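Beta-hexosaminidase (Neisseria gonorrhoeae, PDB 6JTJ) probably cleaves terminal beta-1,4-linked N-acetylglucosamine from peptide-linked peptidoglycan fragments during cell-wall recycling, as a glycoside hydrolase family 3 beta-N-acetylhexosaminidase. Local coordinates at residues C[74-80]-C[112-118]; C[101-107]-C[158-164]; C[63-69]-C[331-335]. All blocks are in the same frame, centred on the assembly; numbering follows the deposited sequence.

The three contacts illustrate how the chemistry of a contact follows its place in a family 3 barrel. Contact 2 is the buried core, a parallel strand pair whose carboxylate end binds the sugar. Contact 1 is partly buried and sits at the loops that follow strand 69-74 and strand 111-112; stacked phenylalanines and an arginine on backbone carbonyls replace regular strand pairing. These two contacts touch through the Arg113–Asp105 salt bridge, a probable Leu74–Ala103 backbone bond and packing of Arg113. Contact 3, centred about 25 Å from the centre of contact 1 and 21 Å from that of contact 2, touches neither and joins a helix end and the turn after it to helix 328-335 by a salt-bridge network.

Contact 1: residues C[74-80]-C[112-118]; sequences LFRRNFQ and QRFIEGF
The rings of Phe79 and Phe114 form an offset stack, with centroids 4.8 Å apart and planes at 26°. CB of Phe114 stands over the centre of the Phe79 face, a CH-pi contact of 3.9 Å to the centroid, while CD1 of Phe114 lies against Phe79 CB. At the edge of Phe79, near its plane, CZ meets the carbonyl oxygen Glu116 O at 3.3 Å. The edge of Phe118 is turned toward the face of Phe79 in an offset edge-to-face pair, planes 68° apart, completing an aromatic cluster. Phe114 in turn has Phe75 O at its own rim, in the ring plane, 3.5 Å from CE1, and Leu74 CB beside CZ.

The guanidinium of Arg76 shows the polar counterpart. Its edge faces two successive carbonyls: NE donates to Arg113 O (2.8 Å) and NH2 to Gln112 O (2.8 Å), both acceptors lying near the guanidinium plane, and CG1 of Ile115 covers one face. A bend at chi3 (-70°) turns the otherwise extended chain so that two nitrogens of one edge reach the two carbonyls and fix the rotation of the group. The third, NH1, bonds to Asn173 of the second subunit. A water bridges Leu74 O and Arg113 NE; Arg113 is predicted to bind substrate, and its NH2 pairs with Asp105 and with Asp221 of the second subunit.

Phe114 and Phe118 also pack on Leu154 of helix 136-155, while Leu85 of helix 82-94 touches Leu74, Phe79 and Phe114. The two loops thus lie beside strand 101-108, with Arg113 and Phe114 packed on Val104.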
loop_
_atom_site.group_PDB
_atom_site.type_symbol
_atom_site.label_atom_id
_atom_site.label_comp_id
_atom_site.label_asym_id
_atom_site.label_seq_id
_atom_site.Cartn_x
_atom_site.Cartn_y
_atom_site.Cartn_z
ATOM N N LEU C 74 2.219 -17.830 -6.849
ATOM C CA LEU C 74 1.440 -17.423 -8.004
ATOM C C LEU C 74 0.757 -16.078 -7.788
ATOM O O LEU C 74 0.541 -15.638 -6.654
ATOM C CB LEU C 74 0.382 -18.474 -8.328
ATOM C CG LEU C 74 0.928 -19.864 -8.686
ATOM C CD1 LEU C 74 -0.211 -20.847 -8.864
ATOM C CD2 LEU C 74 1.787 -19.817 -9.946
ATOM N N PHE C 75 0.437 -15.434 -8.908
ATOM C CA PHE C 75 -0.177 -14.119 -8.931
ATOM C C PHE C 75 -1.318 -14.127 -9.935
ATOM O O PHE C 75 -1.540 -15.125 -10.619
ATOM C CB PHE C 75 0.859 -13.070 -9.322
ATOM C CG PHE C 75 1.954 -12.909 -8.314
ATOM C CD1 PHE C 75 1.751 -12.166 -7.174
ATOM C CD2 PHE C 75 3.182 -13.523 -8.501
ATOM C CE1 PHE C 75 2.752 -12.011 -6.250
ATOM C CE2 PHE C 75 4.188 -13.384 -7.576
ATOM C CZ PHE C 75 3.974 -12.616 -6.450
ATOM N N ARG C 76 -2.027 -13.003 -10.041
ATOM C CA ARG C 76 -3.158 -12.915 -10.952
ATOM C C ARG C 76 -2.757 -13.172 -12.416
ATOM O O ARG C 76 -3.531 -13.727 -13.162
ATOM C CB ARG C 76 -3.863 -11.567 -10.834
ATOM C CG ARG C 76 -5.128 -11.468 -11.682
ATOM C CD ARG C 76 -5.981 -10.267 -11.331
ATOM N NE ARG C 76 -6.625 -10.402 -10.021
ATOM C CZ ARG C 76 -7.368 -9.457 -9.446
ATOM N NH1 ARG C 76 -7.602 -8.303 -10.072
ATOM N NH2 ARG C 76 -7.881 -9.654 -8.234
ATOM N N ARG C 77 -1.552 -12.765 -12.805
ATOM C CA ARG C 77 -1.061 -12.976 -14.175
ATOM C C ARG C 77 -0.901 -14.453 -14.533
ATOM O O ARG C 77 -0.761 -14.795 -15.704
ATOM C CB ARG C 77 0.287 -12.278 -14.389
ATOM C CG ARG C 77 1.419 -12.858 -13.566
ATOM C CD ARG C 77 2.752 -12.252 -13.946
ATOM N NE ARG C 77 3.831 -13.046 -13.364
ATOM C CZ ARG C 77 4.419 -12.791 -12.201
ATOM N NH1 ARG C 77 4.074 -11.730 -11.476
ATOM N NH2 ARG C 77 5.385 -13.588 -11.766
ATOM N N ASN C 78 -0.918 -15.321 -13.527
ATOM C CA ASN C 78 -0.835 -16.756 -13.748
ATOM C C ASN C 78 -2.205 -17.408 -13.822
ATOM O O ASN C 78 -2.299 -18.636 -13.894
ATOM C CB ASN C 78 -0.038 -17.416 -12.628
ATOM C CG ASN C 78 1.311 -16.791 -12.430
ATOM O OD1 ASN C 78 1.631 -16.314 -11.341
ATOM N ND2 ASN C 78 2.127 -16.778 -13.483
ATOM N N PHE C 79 -3.270 -16.607 -13.818
ATOM C CA PHE C 79 -4.609 -17.158 -13.725
ATOM C C PHE C 79 -5.495 -16.732 -14.888
ATOM O O PHE C 79 -5.727 -15.542 -15.111
ATOM C CB PHE C 79 -5.280 -16.742 -12.428
ATOM C CG PHE C 79 -6.632 -17.342 -12.234
ATOM C CD1 PHE C 79 -6.754 -18.690 -11.967
ATOM C CD2 PHE C 79 -7.779 -16.566 -12.309
ATOM C CE1 PHE C 79 -7.996 -19.268 -11.769
ATOM C CE2 PHE C 79 -9.021 -17.126 -12.108
ATOM C CZ PHE C 79 -9.129 -18.485 -11.843
ATOM N N GLN C 80 -6.012 -17.739 -15.586
ATOM C CA GLN C 80 -6.953 -17.585 -16.693
ATOM C C GLN C 80 -8.314 -18.097 -16.236
ATOM O O GLN C 80 -9.311 -17.385 -16.262
ATOM C CB GLN C 80 -6.443 -18.409 -17.869
ATOM C CG GLN C 80 -6.612 -17.776 -19.224
ATOM C CD GLN C 80 -5.833 -18.517 -20.292
ATOM O OE1 GLN C 80 -5.563 -19.721 -20.174
ATOM N NE2 GLN C 80 -5.478 -17.805 -21.353
ATOM N N GLN C 112 -6.992 -10.719 -3.372
ATOM C CA GLN C 112 -7.466 -12.021 -3.830
ATOM C C GLN C 112 -7.082 -12.159 -5.297
ATOM O O GLN C 112 -7.662 -11.490 -6.163
ATOM C CB GLN C 112 -8.988 -12.130 -3.667
ATOM C CG GLN C 112 -9.511 -13.480 -4.130
ATOM C CD GLN C 112 -11.009 -13.663 -3.982
ATOM O OE1 GLN C 112 -11.690 -12.935 -3.263
ATOM N NE2 GLN C 112 -11.531 -14.652 -4.701
ATOM N N ARG C 113 -6.046 -12.942 -5.576
ATOM C CA ARG C 113 -5.474 -13.020 -6.923
ATOM C C ARG C 113 -6.440 -13.575 -7.956
ATOM O O ARG C 113 -6.541 -13.060 -9.067
ATOM C CB ARG C 113 -4.206 -13.882 -6.933
ATOM C CG ARG C 113 -3.094 -13.424 -6.013
ATOM C CD ARG C 113 -2.800 -11.934 -6.113
ATOM N NE ARG C 113 -1.693 -11.597 -5.223
ATOM C CZ ARG C 113 -1.486 -10.401 -4.665
ATOM N NH1 ARG C 113 -2.310 -9.382 -4.889
ATOM N NH2 ARG C 113 -0.449 -10.232 -3.855
ATOM N N PHE C 114 -7.150 -14.617 -7.570
ATOM C CA PHE C 114 -7.944 -15.403 -8.497
ATOM C C PHE C 114 -9.414 -15.097 -8.248
ATOM O O PHE C 114 -9.954 -15.429 -7.198
ATOM C CB PHE C 114 -7.711 -16.920 -8.309
ATOM C CG PHE C 114 -6.280 -17.342 -8.311
ATOM C CD1 PHE C 114 -5.319 -16.654 -9.021
ATOM C CD2 PHE C 114 -5.891 -18.452 -7.588
ATOM C CE1 PHE C 114 -4.000 -17.074 -9.021
ATOM C CE2 PHE C 114 -4.571 -18.881 -7.586
ATOM C CZ PHE C 114 -3.626 -18.191 -8.298
ATOM N N ILE C 115 -10.062 -14.488 -9.233
ATOM C CA ILE C 115 -11.427 -14.006 -9.063
ATOM C C ILE C 115 -12.431 -14.916 -9.778
ATOM O O ILE C 115 -13.295 -15.500 -9.131
ATOM C CB ILE C 115 -11.553 -12.566 -9.589
ATOM C CG1 ILE C 115 -10.650 -11.641 -8.779
ATOM C CG2 ILE C 115 -12.996 -12.089 -9.564
ATOM C CD1 ILE C 115 -10.932 -11.578 -7.284
ATOM N N GLU C 116 -12.304 -15.045 -11.098
ATOM C CA GLU C 116 -13.298 -15.778 -11.888
ATOM C C GLU C 116 -13.342 -17.255 -11.516
ATOM O O GLU C 116 -12.327 -17.934 -11.537
ATOM C CB GLU C 116 -13.028 -15.628 -13.384
ATOM C CG GLU C 116 -14.140 -16.204 -14.261
ATOM C CD GLU C 116 -13.758 -16.350 -15.726
ATOM O OE1 GLU C 116 -14.664 -16.318 -16.604
ATOM O OE2 GLU C 116 -12.558 -16.527 -16.012
ATOM N N GLY C 117 -14.525 -17.736 -11.145
ATOM C CA GLY C 117 -14.708 -19.126 -10.757
ATOM C C GLY C 117 -14.501 -19.379 -9.277
ATOM O O GLY C 117 -14.698 -20.503 -8.810
ATOM N N PHE C 118 -14.135 -18.334 -8.525
ATOM C CA PHE C 118 -13.940 -18.438 -7.076
ATOM C C PHE C 118 -15.033 -17.659 -6.385
ATOM O O PHE C 118 -15.549 -16.688 -6.933
ATOM C CB PHE C 118 -12.554 -17.862 -6.678
ATOM C CG PHE C 118 -11.410 -18.796 -6.942
ATOM C CD1 PHE C 118 -10.870 -18.916 -8.207
ATOM C CD2 PHE C 118 -10.865 -19.554 -5.909
ATOM C CE1 PHE C 118 -9.831 -19.794 -8.453
ATOM C CE2 PHE C 118 -9.812 -20.427 -6.142
ATOM C CZ PHE C 118 -9.297 -20.554 -7.415
HETATM O O HOH W 1 -0.229 -13.891 -4.537
#

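Contact 2: residues C[101-107]-C[158-164]. With NAG (2-acetamido-2-deoxy-beta-D-glucopyranose), chain I.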
loop_
_atom_site.group_PDB
_atom_site.type_symbol
_atom_site.label_atom_id
_atom_site.label_comp_id
_atom_site.label_asym_id
_atom_site.label_seq_id
_atom_site.Cartn_x
_atom_site.Cartn_y
_atom_site.Cartn_z
ATOM N N ILE C 101 6.255 -26.623 -3.342
ATOM C CA ILE C 101 5.146 -26.013 -2.613
ATOM C C ILE C 101 4.648 -24.793 -3.392
ATOM O O ILE C 101 5.434 -23.992 -3.872
ATOM C CB ILE C 101 5.585 -25.593 -1.191
ATOM C CG1 ILE C 101 5.845 -26.830 -0.329
ATOM C CG2 ILE C 101 4.550 -24.697 -0.530
ATOM C CD1 ILE C 101 4.629 -27.660 0.004
ATOM N N ILE C 102 3.340 -24.677 -3.540
ATOM C CA ILE C 102 2.739 -23.598 -4.310
ATOM C C ILE C 102 1.873 -22.731 -3.392
ATOM O O ILE C 102 0.985 -23.237 -2.693
ATOM C CB ILE C 102 1.873 -24.154 -5.469
ATOM C CG1 ILE C 102 2.712 -25.098 -6.349
ATOM C CG2 ILE C 102 1.293 -23.014 -6.293
ATOM C CD1 ILE C 102 1.945 -25.746 -7.488
ATOM N N ALA C 103 2.132 -21.432 -3.407
ATOM C CA ALA C 103 1.397 -20.490 -2.569
ATOM C C ALA C 103 0.796 -19.348 -3.367
ATOM O O ALA C 103 1.143 -19.127 -4.528
ATOM C CB ALA C 103 2.303 -19.938 -1.483
ATOM N N VAL C 104 -0.147 -18.659 -2.729
ATOM C CA VAL C 104 -0.810 -17.481 -3.302
ATOM C C VAL C 104 -1.302 -16.567 -2.169
ATOM O O VAL C 104 -1.488 -17.011 -1.036
ATOM C CB VAL C 104 -1.996 -17.895 -4.198
ATOM C CG1 VAL C 104 -3.155 -18.430 -3.361
ATOM C CG2 VAL C 104 -2.459 -16.748 -5.078
ATOM N N ASP C 105 -1.459 -15.290 -2.479
ATOM C CA ASP C 105 -2.051 -14.315 -1.573
ATOM C C ASP C 105 -3.573 -14.262 -1.752
ATOM O O ASP C 105 -4.078 -13.469 -2.556
ATOM C CB ASP C 105 -1.456 -12.913 -1.824
ATOM C CG ASP C 105 0.034 -12.832 -1.518
ATOM O OD1 ASP C 105 0.398 -13.094 -0.357
ATOM O OD2 ASP C 105 0.830 -12.465 -2.413
ATOM N N HIS C 106 -4.290 -15.124 -1.027
ATOM C CA HIS C 106 -5.738 -14.983 -0.868
ATOM C C HIS C 106 -6.029 -14.619 0.564
ATOM O O HIS C 106 -6.078 -15.484 1.437
ATOM C CB HIS C 106 -6.498 -16.258 -1.249
ATOM C CG HIS C 106 -6.874 -16.323 -2.697
ATOM N ND1 HIS C 106 -7.979 -17.005 -3.149
ATOM C CD2 HIS C 106 -6.290 -15.792 -3.791
ATOM C CE1 HIS C 106 -8.071 -16.877 -4.459
ATOM N NE2 HIS C 106 -7.052 -16.153 -4.876
ATOM N N GLU C 107 -6.199 -13.325 0.798
ATOM C CA GLU C 107 -6.601 -12.816 2.098
ATOM C C GLU C 107 -8.095 -12.571 2.106
ATOM O O GLU C 107 -8.780 -12.921 3.064
ATOM C CB GLU C 107 -5.906 -11.494 2.398
ATOM C CG GLU C 107 -4.411 -11.604 2.620
ATOM C CD GLU C 107 -3.731 -10.251 2.752
ATOM O OE1 GLU C 107 -4.402 -9.261 3.114
ATOM O OE2 GLU C 107 -2.521 -10.186 2.499
ATOM N N GLY C 158 -4.885 -27.296 -6.690
ATOM C CA GLY C 158 -3.513 -27.769 -6.482
ATOM C C GLY C 158 -2.607 -26.807 -5.732
ATOM O O GLY C 158 -1.389 -26.961 -5.769
ATOM N N ILE C 159 -3.198 -25.824 -5.056
ATOM C CA ILE C 159 -2.455 -24.832 -4.288
ATOM C C ILE C 159 -2.228 -25.412 -2.902
ATOM O O ILE C 159 -3.101 -26.071 -2.365
ATOM C CB ILE C 159 -3.256 -23.526 -4.137
ATOM C CG1 ILE C 159 -3.698 -22.969 -5.510
ATOM C CG2 ILE C 159 -2.473 -22.502 -3.344
ATOM C CD1 ILE C 159 -2.590 -22.527 -6.421
ATOM N N ASP C 160 -1.069 -25.166 -2.308
ATOM C CA ASP C 160 -0.810 -25.694 -0.957
ATOM C C ASP C 160 -1.275 -24.773 0.166
ATOM O O ASP C 160 -1.809 -25.234 1.169
ATOM C CB ASP C 160 0.670 -25.991 -0.782
ATOM C CG ASP C 160 1.118 -27.158 -1.622
ATOM O OD1 ASP C 160 0.707 -28.296 -1.315
ATOM O OD2 ASP C 160 1.890 -26.940 -2.571
ATOM N N LEU C 161 -1.054 -23.473 -0.017
ATOM C CA LEU C 161 -1.121 -22.508 1.068
ATOM C C LEU C 161 -1.526 -21.136 0.534
ATOM O O LEU C 161 -1.046 -20.712 -0.525
ATOM C CB LEU C 161 0.273 -22.416 1.668
ATOM C CG LEU C 161 0.613 -21.347 2.697
ATOM C CD1 LEU C 161 0.110 -21.756 4.063
ATOM C CD2 LEU C 161 2.102 -21.164 2.755
ATOM N N SER C 162 -2.390 -20.449 1.271
ATOM C CA SER C 162 -2.587 -19.005 1.099
ATOM C C SER C 162 -1.822 -18.238 2.173
ATOM O O SER C 162 -1.775 -18.655 3.331
ATOM C CB SER C 162 -4.060 -18.640 1.192
ATOM O OG SER C 162 -4.232 -17.234 1.104
ATOM N N PHE C 163 -1.195 -17.132 1.779
ATOM C CA PHE C 163 -0.472 -16.287 2.718
ATOM C C PHE C 163 -1.471 -15.423 3.502
ATOM O O PHE C 163 -1.688 -14.270 3.192
ATOM C CB PHE C 163 0.595 -15.425 1.998
ATOM C CG PHE C 163 1.762 -16.218 1.433
ATOM C CD1 PHE C 163 2.408 -17.171 2.205
ATOM C CD2 PHE C 163 2.230 -16.012 0.141
ATOM C CE1 PHE C 163 3.494 -17.886 1.704
ATOM C CE2 PHE C 163 3.324 -16.725 -0.357
ATOM C CZ PHE C 163 3.957 -17.658 0.428
ATOM N N THR C 164 -2.058 -16.027 4.528
ATOM C CA THR C 164 -3.073 -15.411 5.341
ATOM C C THR C 164 -3.082 -16.188 6.657
ATOM O O THR C 164 -2.750 -17.388 6.679
ATOM C CB THR C 164 -4.422 -15.432 4.595
ATOM O OG1 THR C 164 -5.346 -14.512 5.186
ATOM C CG2 THR C 164 -5.025 -16.839 4.563
HETATM C C1 NAG I . 4.283 -8.202 0.477
HETATM C C2 NAG I . 2.911 -8.015 1.139
HETATM C C3 NAG I . 2.451 -9.307 1.771
HETATM C C4 NAG I . 2.540 -10.462 0.777
HETATM C C5 NAG I . 3.955 -10.636 0.261
HETATM C C6 NAG I . 4.007 -11.666 -0.871
HETATM C C7 NAG I . 2.034 -6.033 2.390
HETATM C C8 NAG I . 0.927 -5.986 1.423
HETATM N N2 NAG I . 2.923 -7.008 2.172
HETATM O O1 NAG I . 4.496 -7.210 -0.511
HETATM O O3 NAG I . 1.137 -9.133 2.249
HETATM O O4 NAG I . 2.080 -11.666 1.337
HETATM O O5 NAG I . 4.403 -9.405 -0.267
HETATM O O6 NAG I . 3.265 -11.275 -2.015
HETATM O O7 NAG I . 2.118 -5.185 3.295
HETATM O O HOH W 2 -7.997 -14.592 5.186
#
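Backbone hydrogen bonds join Ile102 and Val104 to the segment 158-164 in parallel register, Ala103 opposite Leu161 and Val104 opposite Ser162. Val104 N donates to Leu161 O, and Val104 O receives Phe163 N at 2.8 Å; Ile102 O accepts from Asp160 N and, weakly, from Leu161 N.

Side chains extend this pairing at both ends. Before the bridged residues, Asp160 OD2 takes Ile102 N at 2.9 Å through its anti lone pair, in a nearly straight bond (165°), and the same oxygen pairs with Lys93. Beyond them, Ser162 OG donates to His106 O (2.6 Å), approaching from above the carbonyl plane; its chi1 of 176° sets OG opposite the backbone N. A water connects Glu107 O with Thr164 OG1.

The apolar contacts differ by face. Beside Leu161, Ala103 CB meets Phe163 CZ at 3.4 Å. On the opposite face, Val104 CG1 touches Ile159 CG2, and the Ile159 and Ile102 side chains cross at about a right angle, CD1 against CG2.

Within these segments Asp105 hydrogen-bonds the sugar: OD1 and OD2 accept from the N-acetylglucosamine hydroxyls O4 (2.8 Å) and O6 (2.7 Å). Lys210, His211 and Asp221 O of the second subunit bind it too. Phe163 CB packs against OD1, and Arg113 pairs with OD2. Nearby, Glu107 makes salt bridges to Lys210 and Arg180, both predicted to bind substrate.

In the barrel sheet, strand 69-74 bonds along the other edge of strand 101-108, through Ile101 and Ala103, while helices 82-94 and 136-155 pack on Ile102, Val104 and Ile159.

Contact 3: residues C[63-69]-C[331-335]; sequences RLLDPAI and VDELR
Arg335 and Arg63 converge on one oxygen of Asp332. Arg63 NH1 forms a salt bridge to OD2 of Asp332 (2.8 Å) and hydrogen-bonds to OD1 almost straight (175°), the acceptor lying in the guanidinium plane. From the same helix, Arg335 holds OD1 of Asp332 side-on, NE at 2.7 Å and NH2 at 3.0 Å. Three nitrogens thus grip this oxygen, which probably offsets the closeness of the two arginines. Their guanidinium planes stand 80° apart, and Arg63 lays its CA and CG over one face of the Arg335 group.

At its other edge Arg335 gives NH1 to Asp66 OD2 (2.8 Å), which is met on its anti lone pair, with the carboxylate nearly perpendicular to the guanidinium (87°). The first torsion of Arg335 seats CG between the backbone N and the carbonyl carbon, and from there the chain runs extended to NE past the Asp66 carboxylate.

Further out, Asp66 is positioned by the turn that follows it: OD1 accepts from Ala68 N at 2.9 Å, an Asx turn at the start of the type I turn from Asp66 to Ile69. Apolar packing adjoins the network, Val331 CG1 against Arg63 CD and Ile69 CD1.

The contact ties the C-terminal end of helix 58-64 and the turn leading into strand 69-74 to helix 328-335, whose Leu334 packs on helix 307-317 and on Val47 of strand 47-49.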
loop_
_atom_site.group_PDB
_atom_site.type_symbol
_atom_site.label_atom_id
_atom_site.label_comp_id
_atom_site.label_asym_id
_atom_site.label_seq_id
_atom_site.Cartn_x
_atom_site.Cartn_y
_atom_site.Cartn_z
ATOM N N ARG C 63 14.520 -23.956 -14.885
ATOM C CA ARG C 63 14.738 -23.162 -13.680
ATOM C C ARG C 63 14.175 -23.851 -12.438
ATOM O O ARG C 63 14.859 -23.927 -11.431
ATOM C CB ARG C 63 14.134 -21.764 -13.840
ATOM C CG ARG C 63 14.344 -20.874 -12.633
ATOM C CD ARG C 63 14.351 -19.404 -13.004
ATOM N NE ARG C 63 13.318 -19.136 -13.984
ATOM C CZ ARG C 63 13.510 -18.667 -15.209
ATOM N NH1 ARG C 63 14.716 -18.358 -15.676
ATOM N NH2 ARG C 63 12.455 -18.491 -15.977
ATOM N N LEU C 64 12.958 -24.388 -12.525
ATOM C CA LEU C 64 12.312 -24.963 -11.343
ATOM C C LEU C 64 12.917 -26.299 -10.923
ATOM O O LEU C 64 12.579 -26.822 -9.857
ATOM C CB LEU C 64 10.799 -25.115 -11.549
ATOM C CG LEU C 64 9.937 -23.891 -11.903
ATOM C CD1 LEU C 64 8.510 -24.069 -11.407
ATOM C CD2 LEU C 64 10.506 -22.556 -11.442
ATOM N N LEU C 65 13.785 -26.863 -11.766
ATOM C CA LEU C 65 14.489 -28.088 -11.425
ATOM C C LEU C 65 15.712 -27.805 -10.589
ATOM O O LEU C 65 16.285 -28.722 -10.002
ATOM C CB LEU C 65 14.865 -28.876 -12.692
ATOM C CG LEU C 65 13.678 -29.624 -13.311
ATOM C CD1 LEU C 65 13.976 -30.048 -14.741
ATOM C CD2 LEU C 65 13.309 -30.828 -12.462
ATOM N N ASP C 66 16.123 -26.545 -10.531
ATOM C CA ASP C 66 17.326 -26.183 -9.802
ATOM C C ASP C 66 17.161 -26.520 -8.321
ATOM O O ASP C 66 16.126 -26.219 -7.733
ATOM C CB ASP C 66 17.613 -24.699 -10.003
ATOM C CG ASP C 66 19.009 -24.300 -9.574
ATOM O OD1 ASP C 66 19.361 -24.468 -8.386
ATOM O OD2 ASP C 66 19.753 -23.781 -10.426
ATOM N N PRO C 67 18.170 -27.171 -7.713
ATOM C CA PRO C 67 18.044 -27.535 -6.290
ATOM C C PRO C 67 17.881 -26.343 -5.318
ATOM O O PRO C 67 17.479 -26.553 -4.178
ATOM C CB PRO C 67 19.357 -28.296 -5.991
ATOM C CG PRO C 67 20.280 -27.979 -7.119
ATOM C CD PRO C 67 19.418 -27.683 -8.307
ATOM N N ALA C 68 18.201 -25.128 -5.763
ATOM C CA ALA C 68 17.997 -23.929 -4.962
ATOM C C ALA C 68 16.510 -23.610 -4.729
ATOM O O ALA C 68 16.153 -22.972 -3.743
ATOM C CB ALA C 68 18.696 -22.737 -5.601
ATOM N N ILE C 69 15.656 -24.097 -5.616
ATOM C CA ILE C 69 14.246 -23.783 -5.565
ATOM C C ILE C 69 13.457 -24.829 -4.786
ATOM O O ILE C 69 13.689 -26.036 -4.941
ATOM C CB ILE C 69 13.720 -23.586 -6.987
ATOM C CG1 ILE C 69 14.419 -22.358 -7.564
ATOM C CG2 ILE C 69 12.204 -23.425 -6.986
ATOM C CD1 ILE C 69 13.955 -21.963 -8.939
ATOM N N VAL C 331 16.609 -14.685 -10.195
ATOM C CA VAL C 331 16.577 -16.064 -9.724
ATOM C C VAL C 331 17.694 -16.845 -10.419
ATOM O O VAL C 331 18.401 -17.631 -9.786
ATOM C CB VAL C 331 15.213 -16.736 -9.983
ATOM C CG1 VAL C 331 15.259 -18.202 -9.585
ATOM C CG2 VAL C 331 14.093 -16.036 -9.223
ATOM N N ASP C 332 17.862 -16.612 -11.727
ATOM C CA ASP C 332 18.942 -17.262 -12.483
ATOM C C ASP C 332 20.298 -16.887 -11.958
ATOM O O ASP C 332 21.160 -17.755 -11.752
ATOM C CB ASP C 332 18.835 -16.938 -13.962
ATOM C CG ASP C 332 17.723 -17.696 -14.621
ATOM O OD1 ASP C 332 17.300 -18.734 -14.055
ATOM O OD2 ASP C 332 17.249 -17.264 -15.691
ATOM N N GLU C 333 20.471 -15.602 -11.687
ATOM C CA GLU C 333 21.701 -15.116 -11.091
ATOM C C GLU C 333 21.946 -15.747 -9.717
ATOM O O GLU C 333 23.044 -16.194 -9.418
ATOM C CB GLU C 333 21.643 -13.591 -10.977
ATOM C CG GLU C 333 22.948 -12.950 -10.545
ATOM C CD GLU C 333 22.851 -11.444 -10.417
ATOM O OE1 GLU C 333 22.043 -10.823 -11.152
ATOM O OE2 GLU C 333 23.603 -10.880 -9.593
ATOM N N LEU C 334 20.919 -15.762 -8.873
ATOM C CA LEU C 334 21.067 -16.284 -7.518
ATOM C C LEU C 334 21.421 -17.769 -7.517
ATOM O O LEU C 334 22.305 -18.190 -6.776
ATOM C CB LEU C 334 19.780 -16.057 -6.715
ATOM C CG LEU C 334 19.715 -16.655 -5.312
ATOM C CD1 LEU C 334 20.794 -16.078 -4.408
ATOM C CD2 LEU C 334 18.332 -16.425 -4.723
ATOM N N ARG C 335 20.720 -18.551 -8.334
ATOM C CA ARG C 335 20.890 -20.008 -8.300
ATOM C C ARG C 335 22.220 -20.497 -8.883
ATOM O O ARG C 335 22.689 -21.574 -8.534
ATOM C CB ARG C 335 19.727 -20.706 -8.992
ATOM C CG ARG C 335 19.684 -20.565 -10.493
ATOM C CD ARG C 335 18.294 -20.897 -10.984
ATOM N NE ARG C 335 18.155 -20.767 -12.428
ATOM C CZ ARG C 335 18.412 -21.725 -13.312
ATOM N NH1 ARG C 335 18.835 -22.920 -12.924
ATOM N NH2 ARG C 335 18.238 -21.481 -14.603
#